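Side-chain contacts in endoglucanase A (PDB 6Q1I), which hydrolyses internal beta-1,4-glucosidic linkages in cellulose, lichenan and cereal beta-glucans through its family 5 glycoside hydrolase catalytic domain: residues D32-N37 with E117-I122; T166-E169 with G173-E176; M206-A211 with S215-D220. All coordinates share one frame; numbering follows the deposited sequence. Where two conformers were deposited one is given.

Overall arrangement
All three contacts belong to the eight-stranded (beta/alpha) barrel, and they differ in depth and chemistry. Interactions 1 and 2 lie at the surface, with centres about 16 and 21 Å from the centre of the chain; interaction 3 is buried. Interaction 1 bridges two loops far apart in sequence by a single charged hydrogen bond, and its nearest atoms stay about 7 Å from interaction 2. Interactions 2 and 3 each join parts of the chain close in sequence, one leading into helix 175-194 and the other following strand 204-208. They touch: Tyr209 OH lies 2.8 Å from Tyr168 O, a probable hydrogen bond. A CH-pi contact marks interaction 2, methyl packing and a bridging water interaction 3.

Interaction 1: D32-N37 with E117-I122; sequences DAKITN and EGNWVI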
ATOM      1  N   ASP A  32      10.348   0.628   3.714  1.00  7.32           N
ATOM      2  CA  ASP A  32       9.636   1.859   4.007  1.00  7.73           C
ATOM      3  C   ASP A  32      10.087   2.518   5.299  1.00  8.17           C
ATOM      4  O   ASP A  32       9.734   3.680   5.531  1.00  8.53           O
ATOM      5  CB  ASP A  32       8.124   1.591   4.118  1.00  7.94           C
ATOM      6  CG  ASP A  32       7.782   0.407   5.016  1.00  8.94           C
ATOM      7  OD1 ASP A  32       8.372  -0.674   4.846  1.00  8.33           O
ATOM      8  OD2 ASP A  32       6.880   0.551   5.868  1.00  9.19           O
ATOM      9  N   ALA A  33      10.825   1.811   6.151  1.00  8.34           N
ATOM     10  CA  ALA A  33      11.271   2.403   7.407  1.00  8.83           C
ATOM     11  C   ALA A  33      12.015   3.700   7.123  1.00 10.12           C
ATOM     12  O   ALA A  33      12.975   3.722   6.345  1.00 10.99           O
ATOM     13  CB  ALA A  33      12.163   1.416   8.168  1.00 10.02           C
ATOM     14  N   LYS A  34      11.560   4.787   7.739  1.00  9.57           N
ATOM     15  CA  LYS A  34      12.066   6.119   7.424  1.00  9.44           C
ATOM     16  C   LYS A  34      13.154   6.453   8.434  1.00 10.93           C
ATOM     17  O   LYS A  34      12.866   6.838   9.572  1.00 12.01           O
ATOM     18  CB  LYS A  34      10.948   7.149   7.450  1.00 10.21           C
ATOM     19  CG  LYS A  34      11.384   8.517   6.961  1.00 10.09           C
ATOM     20  CD  LYS A  34      10.273   9.549   7.071  1.00 11.03           C
ATOM     21  CE  LYS A  34      10.681  10.874   6.452  1.00 11.45           C
ATOM     22  NZ  LYS A  34      10.964  10.767   5.001  1.00 11.80           N
ATOM     23  N   ILE A  35      14.398   6.287   8.009  1.00 10.51           N
ATOM     24  CA  ILE A  35      15.555   6.430   8.880  1.00 10.47           C
ATOM     25  C   ILE A  35      16.297   7.675   8.427  1.00 10.88           C
ATOM     26  O   ILE A  35      16.911   7.689   7.353  1.00 12.46           O
ATOM     27  CB  ILE A  35      16.467   5.195   8.836  1.00 12.04           C
ATOM     28  CG1 ILE A  35      15.654   3.901   8.919  1.00 12.97           C
ATOM     29  CG2 ILE A  35      17.499   5.270   9.962  1.00 12.94           C
ATOM     30  CD1 ILE A  35      14.809   3.758  10.156  1.00 13.01           C
ATOM     31  N   THR A  36      16.242   8.721   9.241  1.00 13.04           N
ATOM     32  CA  THR A  36      16.718  10.035   8.839  1.00 14.78           C
ATOM     33  C   THR A  36      18.017  10.441   9.533  1.00 16.79           C
ATOM     34  O   THR A  36      18.411  11.608   9.447  1.00 19.51           O
ATOM     35  CB  THR A  36      15.624  11.072   9.098  1.00 15.65           C
ATOM     36  OG1 THR A  36      15.345  11.107  10.502  1.00 17.53           O
ATOM     37  CG2 THR A  36      14.356  10.718   8.329  1.00 17.67           C
ATOM     38  N   ASN A  37      18.692   9.517  10.223  0.68 16.26           N
ATOM     39  CA  ASN A  37      19.952   9.811  10.898  0.68 18.25           C
ATOM     40  C   ASN A  37      21.141   9.128  10.231  0.68 19.48           C
ATOM     41  O   ASN A  37      22.208   9.022  10.843  0.68 21.20           O
ATOM     42  CB  ASN A  37      19.895   9.417  12.377  0.68 19.21           C
ATOM     43  CG  ASN A  37      19.731   7.932  12.576  0.68 22.44           C
ATOM     44  OD1 ASN A  37      19.113   7.260  11.767  0.68 22.79           O
ATOM     45  ND2 ASN A  37      20.289   7.413  13.661  0.68 24.08           N
ATOM     46  N   GLU A 117       7.155   9.772   2.313  1.00  8.87           N
ATOM     47  CA  GLU A 117       7.787  10.917   1.665  1.00  8.46           C
ATOM     48  C   GLU A 117       7.206  12.257   2.116  1.00  9.03           C
ATOM     49  O   GLU A 117       7.560  13.292   1.549  1.00  9.32           O
ATOM     50  CB  GLU A 117       7.715  10.819   0.135  1.00  8.63           C
ATOM     51  CG  GLU A 117       8.016   9.451  -0.478  1.00  8.87           C
ATOM     52  CD  GLU A 117       9.441   8.948  -0.354  1.00  9.66           C
ATOM     53  OE1 GLU A 117      10.357   9.698   0.059  1.00  9.90           O
ATOM     54  OE2 GLU A 117       9.624   7.760  -0.704  1.00  9.68           O
ATOM     55  N   GLY A 118       6.334  12.265   3.122  1.00  9.01           N
ATOM     56  CA  GLY A 118       5.541  13.437   3.454  1.00  9.67           C
ATOM     57  C   GLY A 118       6.303  14.598   4.071  1.00 10.83           C
ATOM     58  O   GLY A 118       5.733  15.693   4.179  1.00 11.90           O
ATOM     59  N   ASN A 119       7.550  14.392   4.506  1.00 10.26           N
ATOM     60  CA  ASN A 119       8.369  15.524   4.920  1.00 10.76           C
ATOM     61  C   ASN A 119       8.739  16.423   3.748  1.00 11.91           C
ATOM     62  O   ASN A 119       9.078  17.592   3.968  1.00 13.91           O
ATOM     63  CB  ASN A 119       9.652  15.050   5.607  1.00 12.97           C
ATOM     64  CG  ASN A 119      10.526  14.232   4.685  1.00 12.89           C
ATOM     65  OD1 ASN A 119      10.082  13.235   4.150  1.00 12.10           O
ATOM     66  ND2 ASN A 119      11.755  14.675   4.459  1.00 16.53           N
ATOM     67  N   TRP A 120       8.713  15.898   2.520  1.00 11.17           N
ATOM     68  CA  TRP A 120       9.030  16.684   1.336  1.00 11.03           C
ATOM     69  C   TRP A 120       7.911  16.726   0.305  1.00  9.86           C
ATOM     70  O   TRP A 120       7.773  17.738  -0.376  1.00 12.02           O
ATOM     71  CB  TRP A 120      10.372  16.245   0.701  1.00 11.39           C
ATOM     72  CG  TRP A 120      10.414  14.870   0.072  1.00 11.07           C
ATOM     73  CD1 TRP A 120      10.688  13.686   0.691  1.00 10.96           C
ATOM     74  CD2 TRP A 120      10.207  14.558  -1.307  1.00 10.49           C
ATOM     75  NE1 TRP A 120      10.645  12.651  -0.214  1.00 10.79           N
ATOM     76  CE2 TRP A 120      10.354  13.164  -1.451  1.00 10.43           C
ATOM     77  CE3 TRP A 120       9.909  15.323  -2.435  1.00 11.94           C
ATOM     78  CZ2 TRP A 120      10.203  12.519  -2.681  1.00 10.91           C
ATOM     79  CZ3 TRP A 120       9.761  14.689  -3.645  1.00 11.96           C
ATOM     80  CH2 TRP A 120       9.908  13.298  -3.765  1.00 12.59           C
ATOM     81  N   VAL A 121       7.101  15.676   0.177  1.00 10.00           N
ATOM     82  CA  VAL A 121       5.936  15.702  -0.705  1.00  9.80           C
ATOM     83  C   VAL A 121       4.809  16.388   0.056  1.00  9.88           C
ATOM     84  O   VAL A 121       4.010  15.741   0.742  1.00 10.96           O
ATOM     85  CB  VAL A 121       5.544  14.303  -1.209  1.00  9.20           C
ATOM     86  CG1 VAL A 121       4.309  14.382  -2.090  1.00 10.16           C
ATOM     87  CG2 VAL A 121       6.701  13.688  -1.969  1.00 10.07           C
ATOM     88  N   ILE A 122       4.775  17.708  -0.023  1.00  9.93           N
ATOM     89  CA  ILE A 122       3.846  18.540   0.731  1.00 10.02           C
ATOM     90  C   ILE A 122       2.802  19.050  -0.253  1.00  9.98           C
ATOM     91  O   ILE A 122       3.154  19.785  -1.187  1.00 10.42           O
ATOM     92  CB  ILE A 122       4.590  19.700   1.409  1.00 11.04           C
ATOM     93  CG1 ILE A 122       5.601  19.162   2.428  1.00 12.67           C
ATOM     94  CG2 ILE A 122       3.595  20.645   2.061  1.00 12.40           C
ATOM     95  CD1 ILE A 122       6.671  20.168   2.788  1.00 15.00           C
TER
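Lys34 reaches from its loop to the side-chain amide of Asn119, and this polar bond is the sole residue contact within 4.5 Å between 32-37 and 117-122. Lys34 NZ donates to Asn119 OD1 over 2.8 Å. The C=O...N angle is 119°, but the ammonium nitrogen stands 56° out of the carbonyl plane, so it meets the oxygen from above the amide. The lysine chain is extended through its first three torsions and turns only at the last (chi4 62°), which swings NZ onto the oxygen while Lys34 CE passes alongside at 3.4 Å from Asn119 OD1.

Electrostatics add to this bond. The same NZ forms a salt bridge with Glu80 and a hydrogen bond to the carbonyl of His116, so three oxygens grip the ammonium group. Glu117 OE1 is 5.1 Å from Lys34 NZ, not in contact, yet its negative charge would be expected to favour the lysine cation.

Within 117-122 Trp120 NE1 donates to Glu117 OE1 at 3.0 Å, with the oxygen close to the indole plane and the carboxylate approached on its anti side; the carboxylate is also held from outside, by the backbone N-H groups of Trp78 and Gly79. Glu117 O accepts from both Trp120 N and Val121 N, while Val121 CG2 lies over one indole face, offset toward the rim.

Both segments are loops that follow barrel strands, 23-27 and 109-113. Lys34 is about 12 Å, side chain to side chain, from Gln160, the changed residue at the probable proton-donor position. The arrangement is a cross-link between beta-to-alpha loops of a TIM barrel.

Interaction 2: T166-E169 with G173-E176; sequences TPYE and GTSE
Tyr168 turns its ring toward Thr174 because chi1 of -61° sets CG anti to the carbonyl carbon, and Thr174, with chi1 64°, holds CG2 likewise anti to its own carbonyl carbon. The two side chains meet at about a right angle in a CH-pi contact, within the loop that links strand 153-156 of the TIM barrel to helix 175-194. The methyl carbon CG2 of Thr174 sits 3.5 Å from the Tyr168 ring centroid and only 7° off the ring normal, hence over the middle of the face.

The turn that carries the tyrosine is defined by local hydrogen bonds. Residues 166-169 make a type I beta turn, closed by Glu169 N to Thr166 O at 3.2 Å, and Thr166 OG1 accepts from Tyr168 N at 3.1 Å in an ST turn. Gly173, whose positive phi suits glycine, sends its N-H to Tyr168 O; at 3.3 Å between Gly173 N and Tyr168 O that bond is weak.

Thr174 occupies the N-cap position of helix 175-194, and its OG1 is hydrogen-bonded to Ser177 OG. With the hydroxyl so engaged, the methyl branch meets the tyrosine, its closest ring atom being Tyr168 CD1, 3.6 Å from Thr174 CG2.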
ATOM      1  N   THR A 166      -0.589  19.537  10.152  1.00 12.55           N
ATOM      2  CA  THR A 166      -1.647  20.535  10.181  1.00 11.08           C
ATOM      3  C   THR A 166      -2.926  19.931  10.734  1.00 10.68           C
ATOM      4  O   THR A 166      -3.069  18.706  10.813  1.00 11.06           O
ATOM      5  CB  THR A 166      -1.951  21.065   8.773  1.00 11.27           C
ATOM      6  OG1 THR A 166      -2.764  20.113   8.060  1.00 11.05           O
ATOM      7  CG2 THR A 166      -0.676  21.399   7.995  1.00 12.89           C
ATOM      8  N   PRO A 167      -3.913  20.766  11.068  1.00 10.83           N
ATOM      9  CA  PRO A 167      -5.199  20.221  11.532  1.00 11.36           C
ATOM     10  C   PRO A 167      -5.901  19.363  10.499  1.00 10.99           C
ATOM     11  O   PRO A 167      -6.747  18.540  10.872  1.00 10.54           O
ATOM     12  CB  PRO A 167      -6.007  21.479  11.879  1.00 12.16           C
ATOM     13  CG  PRO A 167      -4.969  22.512  12.207  1.00 12.01           C
ATOM     14  CD  PRO A 167      -3.856  22.235  11.228  1.00 11.78           C
ATOM     15  N   TYR A 168      -5.572  19.526   9.218  1.00  9.40           N
ATOM     16  CA  TYR A 168      -6.227  18.833   8.122  1.00  9.36           C
ATOM     17  C   TYR A 168      -5.590  17.491   7.781  1.00  9.24           C
ATOM     18  O   TYR A 168      -6.025  16.835   6.826  1.00  9.23           O
ATOM     19  CB  TYR A 168      -6.171  19.717   6.883  1.00 10.16           C
ATOM     20  CG  TYR A 168      -6.865  21.054   7.029  1.00  9.59           C
ATOM     21  CD1 TYR A 168      -8.253  21.134   7.024  1.00 10.13           C
ATOM     22  CD2 TYR A 168      -6.135  22.241   7.158  1.00  9.37           C
ATOM     23  CE1 TYR A 168      -8.902  22.345   7.129  1.00 10.10           C
ATOM     24  CE2 TYR A 168      -6.780  23.472   7.261  1.00 10.27           C
ATOM     25  CZ  TYR A 168      -8.170  23.508   7.257  1.00  9.44           C
ATOM     26  OH  TYR A 168      -8.865  24.694   7.352  1.00 10.42           O
ATOM     27  N   GLU A 169      -4.573  17.071   8.534  1.00  9.30           N
ATOM     28  CA  GLU A 169      -3.829  15.861   8.195  1.00  9.32           C
ATOM     29  C   GLU A 169      -4.748  14.655   8.062  1.00 10.24           C
ATOM     30  O   GLU A 169      -4.674  13.914   7.074  1.00  9.65           O
ATOM     31  CB  GLU A 169      -2.750  15.599   9.246  1.00 10.20           C
ATOM     32  CG  GLU A 169      -1.968  14.322   8.990  1.00  9.78           C
ATOM     33  CD  GLU A 169      -0.708  14.170   9.812  1.00 11.72           C
ATOM     34  OE1 GLU A 169      -0.417  15.028  10.682  1.00 12.71           O
ATOM     35  OE2 GLU A 169      -0.003  13.167   9.553  1.00 11.77           O
ATOM     36  N   GLY A 173      -8.253  16.735   4.359  1.00  8.66           N
ATOM     37  CA  GLY A 173      -7.567  17.772   3.629  1.00  8.37           C
ATOM     38  C   GLY A 173      -8.436  18.977   3.323  1.00  9.42           C
ATOM     39  O   GLY A 173      -9.437  19.274   3.980  1.00  9.79           O
ATOM     40  N   THR A 174      -8.026  19.676   2.269  1.00  9.51           N
ATOM     41  CA  THR A 174      -8.655  20.897   1.795  1.00  9.83           C
ATOM     42  C   THR A 174      -8.803  20.798   0.278  1.00 10.78           C
ATOM     43  O   THR A 174      -8.209  19.936  -0.372  1.00 10.36           O
ATOM     44  CB  THR A 174      -7.782  22.114   2.134  1.00 10.18           C
ATOM     45  OG1 THR A 174      -6.532  22.019   1.434  1.00 11.03           O
ATOM     46  CG2 THR A 174      -7.529  22.203   3.625  1.00 11.08           C
ATOM     47  N   SER A 175      -9.596  21.688  -0.313  1.00 11.02           N
ATOM     48  CA  SER A 175      -9.716  21.679  -1.767  0.67 11.35           C
ATOM     49  C   SER A 175      -8.350  21.829  -2.421  1.00 10.25           C
ATOM     50  O   SER A 175      -8.029  21.108  -3.371  1.00 11.48           O
ATOM     51  CB  SER A 175     -10.669  22.778  -2.230  0.67 14.83           C
ATOM     52  OG  SER A 175     -11.995  22.478  -1.851  0.67 18.08           O
ATOM     53  N   GLU A 176      -7.526  22.747  -1.904  1.00 10.79           N
ATOM     54  CA  GLU A 176      -6.181  22.963  -2.427  1.00 10.72           C
ATOM     55  C   GLU A 176      -5.351  21.691  -2.356  1.00 10.23           C
ATOM     56  O   GLU A 176      -4.733  21.282  -3.348  1.00 10.06           O
ATOM     57  CB  GLU A 176      -5.492  24.077  -1.635  1.00 12.21           C
ATOM     58  CG  GLU A 176      -3.970  24.109  -1.798  1.00 13.45           C
ATOM     59  CD  GLU A 176      -3.306  25.212  -1.003  1.00 17.00           C
ATOM     60  OE1 GLU A 176      -3.984  25.861  -0.175  1.00 23.06           O
ATOM     61  OE2 GLU A 176      -2.095  25.425  -1.200  1.00 15.44           O
TER

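Interaction 3: M206-A211 with S215-D220; sequences MPTYAA and STTMND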
ATOM      1  N   MET A 206      -2.757   4.941  -7.755  1.00  7.33           N
ATOM      2  CA  MET A 206      -2.529   6.268  -7.201  1.00  7.36           C
ATOM      3  C   MET A 206      -3.598   6.552  -6.163  1.00  6.89           C
ATOM      4  O   MET A 206      -4.761   6.165  -6.364  1.00  7.76           O
ATOM      5  CB  MET A 206      -2.536   7.363  -8.267  1.00  9.95           C
ATOM      6  CG  MET A 206      -3.747   7.372  -9.171  1.00 11.34           C
ATOM      7  SD  MET A 206      -3.571   8.499 -10.562  1.00 14.16           S
ATOM      8  CE  MET A 206      -2.066   7.962 -11.256  1.00 12.66           C
ATOM      9  N   PRO A 207      -3.239   7.187  -5.049  1.00  6.99           N
ATOM     10  CA  PRO A 207      -4.178   7.322  -3.935  1.00  6.46           C
ATOM     11  C   PRO A 207      -5.013   8.592  -3.964  1.00  7.14           C
ATOM     12  O   PRO A 207      -4.669   9.600  -4.592  1.00  7.52           O
ATOM     13  CB  PRO A 207      -3.247   7.373  -2.715  1.00  7.50           C
ATOM     14  CG  PRO A 207      -2.027   8.072  -3.248  1.00  7.49           C
ATOM     15  CD  PRO A 207      -1.867   7.564  -4.655  1.00  6.58           C
ATOM     16  N   THR A 208      -6.128   8.518  -3.245  1.00  7.10           N
ATOM     17  CA  THR A 208      -6.805   9.704  -2.766  1.00  7.06           C
ATOM     18  C   THR A 208      -5.923  10.416  -1.735  1.00  6.96           C
ATOM     19  O   THR A 208      -4.900   9.891  -1.282  1.00  7.08           O
ATOM     20  CB  THR A 208      -8.098   9.298  -2.071  1.00  7.83           C
ATOM     21  OG1 THR A 208      -7.749   8.398  -1.021  1.00  8.24           O
ATOM     22  CG2 THR A 208      -9.069   8.618  -3.020  1.00  8.35           C
ATOM     23  N   TYR A 209      -6.331  11.619  -1.344  1.00  7.38           N
ATOM     24  CA  TYR A 209      -5.683  12.300  -0.230  1.00  8.00           C
ATOM     25  C   TYR A 209      -5.688  11.385   0.991  1.00  6.95           C
ATOM     26  O   TYR A 209      -6.733  10.849   1.384  1.00  7.35           O
ATOM     27  CB  TYR A 209      -6.420  13.612   0.065  1.00  7.88           C
ATOM     28  CG  TYR A 209      -5.887  14.409   1.242  1.00  7.39           C
ATOM     29  CD1 TYR A 209      -5.075  15.528   1.054  1.00  7.71           C
ATOM     30  CD2 TYR A 209      -6.226  14.066   2.541  1.00  8.19           C
ATOM     31  CE1 TYR A 209      -4.600  16.262   2.135  1.00  8.38           C
ATOM     32  CE2 TYR A 209      -5.752  14.788   3.625  1.00  8.33           C
ATOM     33  CZ  TYR A 209      -4.946  15.889   3.416  1.00  8.14           C
ATOM     34  OH  TYR A 209      -4.473  16.621   4.488  1.00  8.98           O
ATOM     35  N   ALA A 210      -4.504  11.194   1.576  1.00  7.17           N
ATOM     36  CA  ALA A 210      -4.278  10.341   2.742  1.00  7.00           C
ATOM     37  C   ALA A 210      -4.636   8.878   2.491  1.00  6.55           C
ATOM     38  O   ALA A 210      -4.692   8.088   3.435  1.00  7.60           O
ATOM     39  CB  ALA A 210      -5.002  10.852   3.993  1.00  7.96           C
ATOM     40  N   ALA A 211      -4.844   8.492   1.235  1.00  6.74           N
ATOM     41  CA  ALA A 211      -5.420   7.193   0.888  1.00  6.61           C
ATOM     42  C   ALA A 211      -6.744   6.950   1.604  1.00  6.92           C
ATOM     43  O   ALA A 211      -7.160   5.807   1.806  1.00  7.75           O
ATOM     44  CB  ALA A 211      -4.449   6.037   1.102  1.00  6.65           C
ATOM     45  N   SER A 215     -15.953   9.907   1.657  1.00 11.17           N
ATOM     46  CA  SER A 215     -16.634  10.457   0.493  0.67 11.86           C
ATOM     47  C   SER A 215     -15.906  11.682  -0.051  1.00 11.45           C
ATOM     48  O   SER A 215     -15.749  11.821  -1.266  1.00 12.13           O
ATOM     49  CB  SER A 215     -18.094  10.768   0.827  0.67 13.97           C
ATOM     50  OG  SER A 215     -18.207  11.744   1.839  0.67 16.95           O
ATOM     51  N   THR A 216     -15.432  12.568   0.827  1.00 11.82           N
ATOM     52  CA  THR A 216     -14.803  13.798   0.347  1.00 12.54           C
ATOM     53  C   THR A 216     -13.545  13.497  -0.459  1.00 10.86           C
ATOM     54  O   THR A 216     -13.327  14.070  -1.534  1.00 12.40           O
ATOM     55  CB  THR A 216     -14.483  14.724   1.519  1.00 16.96           C
ATOM     56  OG1 THR A 216     -15.702  15.165   2.127  1.00 20.50           O
ATOM     57  CG2 THR A 216     -13.706  15.947   1.049  1.00 19.75           C
ATOM     58  N   THR A 217     -12.697  12.603   0.050  1.00  9.07           N
ATOM     59  CA  THR A 217     -11.438  12.328  -0.635  1.00  9.13           C
ATOM     60  C   THR A 217     -11.644  11.457  -1.871  1.00  9.10           C
ATOM     61  O   THR A 217     -11.011  11.699  -2.904  1.00 10.20           O
ATOM     62  CB  THR A 217     -10.433  11.708   0.336  1.00  8.39           C
ATOM     63  OG1 THR A 217     -11.015  10.568   0.968  1.00  8.80           O
ATOM     64  CG2 THR A 217     -10.047  12.727   1.416  1.00  9.25           C
ATOM     65  N   MET A 218     -12.538  10.466  -1.806  1.00 10.20           N
ATOM     66  CA  MET A 218     -12.860   9.700  -3.005  1.00 11.38           C
ATOM     67  C   MET A 218     -13.448  10.596  -4.081  1.00 10.63           C
ATOM     68  O   MET A 218     -13.087  10.493  -5.259  1.00 10.99           O
ATOM     69  CB  MET A 218     -13.880   8.609  -2.695  1.00 13.91           C
ATOM     70  CG  MET A 218     -13.370   7.385  -2.026  1.00 14.61           C
ATOM     71  SD  MET A 218     -14.527   6.029  -2.359  1.00 15.37           S
ATOM     72  CE  MET A 218     -15.980   6.601  -1.500  1.00 13.90           C
ATOM     73  N   ASN A 219     -14.413  11.433  -3.708  1.00 10.17           N
ATOM     74  CA  ASN A 219     -15.110  12.208  -4.723  1.00 12.16           C
ATOM     75  C   ASN A 219     -14.161  13.116  -5.481  1.00 11.76           C
ATOM     76  O   ASN A 219     -14.344  13.315  -6.689  1.00 12.46           O
ATOM     77  CB  ASN A 219     -16.251  13.009  -4.111  1.00 13.44           C
ATOM     78  CG  ASN A 219     -17.422  12.137  -3.707  1.00 15.52           C
ATOM     79  OD1 ASN A 219     -17.527  10.978  -4.115  1.00 17.88           O
ATOM     80  ND2 ASN A 219     -18.319  12.698  -2.914  1.00 16.74           N
ATOM     81  N   ASP A 220     -13.134  13.649  -4.815  1.00 10.60           N
ATOM     82  CA  ASP A 220     -12.202  14.565  -5.464  1.00 11.39           C
ATOM     83  C   ASP A 220     -11.077  13.854  -6.210  1.00 11.61           C
ATOM     84  O   ASP A 220     -10.256  14.526  -6.836  1.00 13.35           O
ATOM     85  CB  ASP A 220     -11.623  15.570  -4.460  1.00 12.30           C
ATOM     86  CG  ASP A 220     -12.463  16.832  -4.330  1.00 15.82           C
ATOM     87  OD1 ASP A 220     -13.438  17.002  -5.093  1.00 17.42           O
ATOM     88  OD2 ASP A 220     -12.135  17.664  -3.464  1.00 18.32           O
TER
HETATM   89  O   HOH W   1      -8.658  13.065  -2.330  1.00  9.43           O
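Thr208 and Thr217 point their side chains at each other, their CB atoms 4.1 Å apart, between the end region of strand 204-208 and the short helix 215-219 that follows it after a turn. Each threonine places its methyl anti to its own carbonyl carbon, but the two methyls find different targets. Thr208 CG2 lies over the helix backbone, 3.6 Å from Thr217 O and 3.9 Å from Met218 CA. Thr217 CG2 instead rests against Tyr209, 3.8 Å from its O and 4.0 Å from its CB. The ring itself is directed elsewhere: with chi1 at 178°, Tyr209 CG lies anti to the backbone N, and the hydroxyl goes on to Tyr168 O and Leu163 N.

A type II turn, closed by Ala211 N to Thr208 O, bends the chain away from the strand. Both threonine hydroxyls bond to Ser212 O, and Thr217 OG1 also meets Ser214 OG. On the far side of the helix, Met218 packs against helix 256-275.

No direct hydrogen bond joins the two segments. One water spans them instead, accepting from Tyr209 N at 2.9 Å and donating to Thr217 O at 2.8 Å. The chemistry thus implies a buried interface held by methyl packing, in which a water satisfies two backbone groups that do not meet.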